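Local coordinates for protein oxidoreductase (Azotobacter vinelandii, PDB 7D5M) that binds NAD and, as a homolog of inositol dehydrogenase, probably catalyses NAD-dependent oxidation of a sugar-like or polyol substrate, at residues 222-227 with 249-254. Numbering follows the deposited sequence.
Sequences RIKRLM and EYEGGA
Glu249 O accepts two backbone N-H groups, Lys224 N at 2.8 Å and Arg225 N at 3.2 Å, both lying in its carbonyl plane. Glu249 N returns a bond to Arg225 O. Two consecutive residues facing one make this a classic beta bulge, set in the hairpin of strands 223-231 and 243-250 within the mixed sheet of the C-terminal alpha/beta domain, away from the NAD pocket. The Arg225 chain bends at chi3 (-57°), turning its guanidinium toward the extended Glu249 chain alongside: Arg225 NH2 reaches Glu249 OE2 at 2.8 Å, in the guanidinium plane but from above the carboxylate, the two planes 57° apart. Arg225 NE adds a weak bond to Glu249 OE1, which Lys224 NZ approaches in a long salt bridge (3.9 Å). Trp386 makes a cation-pi contact with Arg225; an alanine in place of Arg225 would remove both contacts and would probably leave the Glu249 carboxylate without its close cationic mate. Beyond the bulge, Glu251 N donates almost straight to Arg222 O (2.8 Å, 164°), and a water accepts from Arg222 N and donates to Glu251 O. On the sheet face away from the salt bridges, Ile223 CG1 touches Tyr250 CE1 at 3.9 Å.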
ATOM      1  N   ARG A 222     -23.917  15.861  17.049  1.00 20.37           N
ATOM      2  CA  ARG A 222     -24.862  15.217  17.989  1.00 21.25           C
ATOM      3  C   ARG A 222     -25.615  14.123  17.245  1.00 19.47           C
ATOM      4  O   ARG A 222     -26.202  14.417  16.195  1.00 19.70           O
ATOM      5  CB  ARG A 222     -25.852  16.239  18.549  1.00 22.41           C
ATOM      6  CG  ARG A 222     -25.196  17.353  19.349  1.00 23.78           C
ATOM      7  CD  ARG A 222     -24.540  16.870  20.629  1.00 26.20           C
ATOM      8  NE  ARG A 222     -23.965  18.010  21.335  1.00 26.88           N
ATOM      9  CZ  ARG A 222     -22.701  18.419  21.241  1.00 28.01           C
ATOM     10  NH1 ARG A 222     -21.827  17.768  20.488  1.00 28.31           N
ATOM     11  NH2 ARG A 222     -22.310  19.485  21.916  1.00 29.55           N
ATOM     12  N   ILE A 223     -25.613  12.916  17.797  1.00 18.14           N
ATOM     13  CA  ILE A 223     -26.403  11.785  17.248  1.00 18.02           C
ATOM     14  C   ILE A 223     -27.879  12.054  17.563  1.00 18.54           C
ATOM     15  O   ILE A 223     -28.206  12.279  18.757  1.00 18.23           O
ATOM     16  CB  ILE A 223     -25.914  10.439  17.812  1.00 17.56           C
ATOM     17  CG1 ILE A 223     -24.416  10.235  17.584  1.00 17.33           C
ATOM     18  CG2 ILE A 223     -26.735   9.299  17.235  1.00 17.38           C
ATOM     19  CD1 ILE A 223     -23.803   9.189  18.479  1.00 17.80           C
ATOM     20  N   LYS A 224     -28.724  12.066  16.531  1.00 18.42           N
ATOM     21  CA  LYS A 224     -30.196  12.227  16.664  1.00 20.36           C
ATOM     22  C   LYS A 224     -30.844  10.854  16.883  1.00 20.29           C
ATOM     23  O   LYS A 224     -31.679  10.713  17.807  1.00 19.13           O
ATOM     24  CB  LYS A 224     -30.764  12.908  15.419  1.00 22.08           C
ATOM     25  CG  LYS A 224     -32.243  13.246  15.517  1.00 24.75           C
ATOM     26  CD  LYS A 224     -32.931  13.392  14.186  1.00 26.97           C
ATOM     27  CE  LYS A 224     -32.242  14.370  13.260  1.00 29.68           C
ATOM     28  NZ  LYS A 224     -32.454  14.010  11.840  1.00 31.52           N
ATOM     29  N   ARG A 225     -30.493   9.867  16.052  1.00 20.65           N
ATOM     30  CA  ARG A 225     -31.077   8.502  16.112  1.00 20.89           C
ATOM     31  C   ARG A 225     -30.007   7.489  15.729  1.00 19.22           C
ATOM     32  O   ARG A 225     -29.096   7.867  14.996  1.00 16.93           O
ATOM     33  CB  ARG A 225     -32.227   8.315  15.120  1.00 23.68           C
ATOM     34  CG  ARG A 225     -33.363   9.315  15.250  1.00 27.01           C
ATOM     35  CD  ARG A 225     -34.609   8.788  14.561  1.00 29.35           C
ATOM     36  NE  ARG A 225     -34.372   8.482  13.154  1.00 31.39           N
ATOM     37  CZ  ARG A 225     -35.133   7.688  12.399  1.00 31.60           C
ATOM     38  NH1 ARG A 225     -36.190   7.082  12.916  1.00 33.08           N
ATOM     39  NH2 ARG A 225     -34.827   7.493  11.128  1.00 31.26           N
ATOM     40  N   LEU A 226     -30.147   6.244  16.177  1.00 17.46           N
ATOM     41  CA  LEU A 226     -29.301   5.155  15.650  1.00 17.02           C
ATOM     42  C   LEU A 226     -30.095   3.855  15.595  1.00 16.51           C
ATOM     43  O   LEU A 226     -31.138   3.722  16.258  1.00 15.85           O
ATOM     44  CB  LEU A 226     -27.998   5.022  16.449  1.00 17.04           C
ATOM     45  CG  LEU A 226     -28.058   4.556  17.904  1.00 16.82           C
ATOM     46  CD1 LEU A 226     -28.351   3.069  18.032  1.00 17.00           C
ATOM     47  CD2 LEU A 226     -26.725   4.855  18.583  1.00 16.98           C
ATOM     48  N   MET A 227     -29.606   2.936  14.782  1.00 15.87           N
ATOM     49  CA  MET A 227     -30.043   1.529  14.817  1.00 16.64           C
ATOM     50  C   MET A 227     -28.798   0.655  14.911  1.00 15.98           C
ATOM     51  O   MET A 227     -27.709   1.065  14.428  1.00 14.98           O
ATOM     52  CB  MET A 227     -30.866   1.161  13.585  1.00 18.69           C
ATOM     53  CG  MET A 227     -30.243   1.620  12.299  1.00 20.39           C
ATOM     54  SD  MET A 227     -30.845   0.628  10.933  1.00 24.12           S
ATOM     55  CE  MET A 227     -30.270  -0.990  11.461  1.00 29.05           C
ATOM     56  N   GLU A 249     -27.947   8.669  12.407  1.00 14.95           N
ATOM     57  CA  GLU A 249     -28.254   9.988  11.814  1.00 16.80           C
ATOM     58  C   GLU A 249     -27.813  11.047  12.815  1.00 15.99           C
ATOM     59  O   GLU A 249     -28.274  10.987  13.963  1.00 15.25           O
ATOM     60  CB  GLU A 249     -29.747  10.158  11.543  1.00 18.78           C
ATOM     61  CG  GLU A 249     -30.387   8.984  10.833  1.00 22.06           C
ATOM     62  CD  GLU A 249     -31.880   9.166  10.596  1.00 26.02           C
ATOM     63  OE1 GLU A 249     -32.446  10.127  11.161  1.00 29.13           O
ATOM     64  OE2 GLU A 249     -32.476   8.347   9.848  1.00 27.82           O
ATOM     65  N   TYR A 250     -26.936  11.948  12.397  1.00 15.47           N
ATOM     66  CA  TYR A 250     -26.549  13.139  13.186  1.00 16.15           C
ATOM     67  C   TYR A 250     -27.584  14.243  12.963  1.00 17.23           C
ATOM     68  O   TYR A 250     -28.223  14.272  11.891  1.00 16.62           O
ATOM     69  CB  TYR A 250     -25.165  13.633  12.782  1.00 15.41           C
ATOM     70  CG  TYR A 250     -24.048  12.661  13.048  1.00 15.31           C
ATOM     71  CD1 TYR A 250     -23.504  12.531  14.314  1.00 15.75           C
ATOM     72  CD2 TYR A 250     -23.516  11.879  12.036  1.00 15.01           C
ATOM     73  CE1 TYR A 250     -22.473  11.648  14.572  1.00 15.55           C
ATOM     74  CE2 TYR A 250     -22.478  10.994  12.280  1.00 14.98           C
ATOM     75  CZ  TYR A 250     -21.951  10.880  13.551  1.00 15.03           C
ATOM     76  OH  TYR A 250     -20.925  10.020  13.830  1.00 15.80           O
ATOM     77  N   GLU A 251     -27.727  15.140  13.945  1.00 19.13           N
ATOM     78  CA  GLU A 251     -28.460  16.420  13.753  1.00 20.87           C
ATOM     79  C   GLU A 251     -27.805  17.130  12.568  1.00 19.52           C
ATOM     80  O   GLU A 251     -26.563  17.223  12.559  1.00 19.50           O
ATOM     81  CB  GLU A 251     -28.416  17.298  15.008  1.00 23.20           C
ATOM     82  CG  GLU A 251     -29.171  16.733  16.198  1.00 26.69           C
ATOM     83  CD  GLU A 251     -30.687  16.702  16.084  1.00 29.91           C
ATOM     84  OE1 GLU A 251     -31.235  17.316  15.139  1.00 32.94           O
ATOM     85  OE2 GLU A 251     -31.318  16.048  16.942  1.00 33.55           O
ATOM     86  N   GLY A 252     -28.597  17.584  11.596  1.00 19.62           N
ATOM     87  CA  GLY A 252     -28.102  18.326  10.418  1.00 19.57           C
ATOM     88  C   GLY A 252     -28.005  17.443   9.181  1.00 19.24           C
ATOM     89  O   GLY A 252     -27.800  17.986   8.082  1.00 18.95           O
ATOM     90  N   GLY A 253     -28.174  16.127   9.330  1.00 18.42           N
ATOM     91  CA  GLY A 253     -28.396  15.216   8.192  1.00 17.70           C
ATOM     92  C   GLY A 253     -27.204  14.323   7.864  1.00 16.94           C
ATOM     93  O   GLY A 253     -27.398  13.387   7.061  1.00 15.81           O
ATOM     94  N   ALA A 254     -26.025  14.561   8.445  1.00 15.94           N
ATOM     95  CA  ALA A 254     -24.847  13.680   8.246  1.00 15.19           C
ATOM     96  C   ALA A 254     -25.182  12.272   8.754  1.00 13.56           C
ATOM     97  O   ALA A 254     -26.044  12.131   9.639  1.00 13.72           O
ATOM     98  CB  ALA A 254     -23.609  14.230   8.917  1.00 15.51           C
TER
HETATM   99  O   HOH W   1     -24.840  17.282  14.636  1.00 19.93           O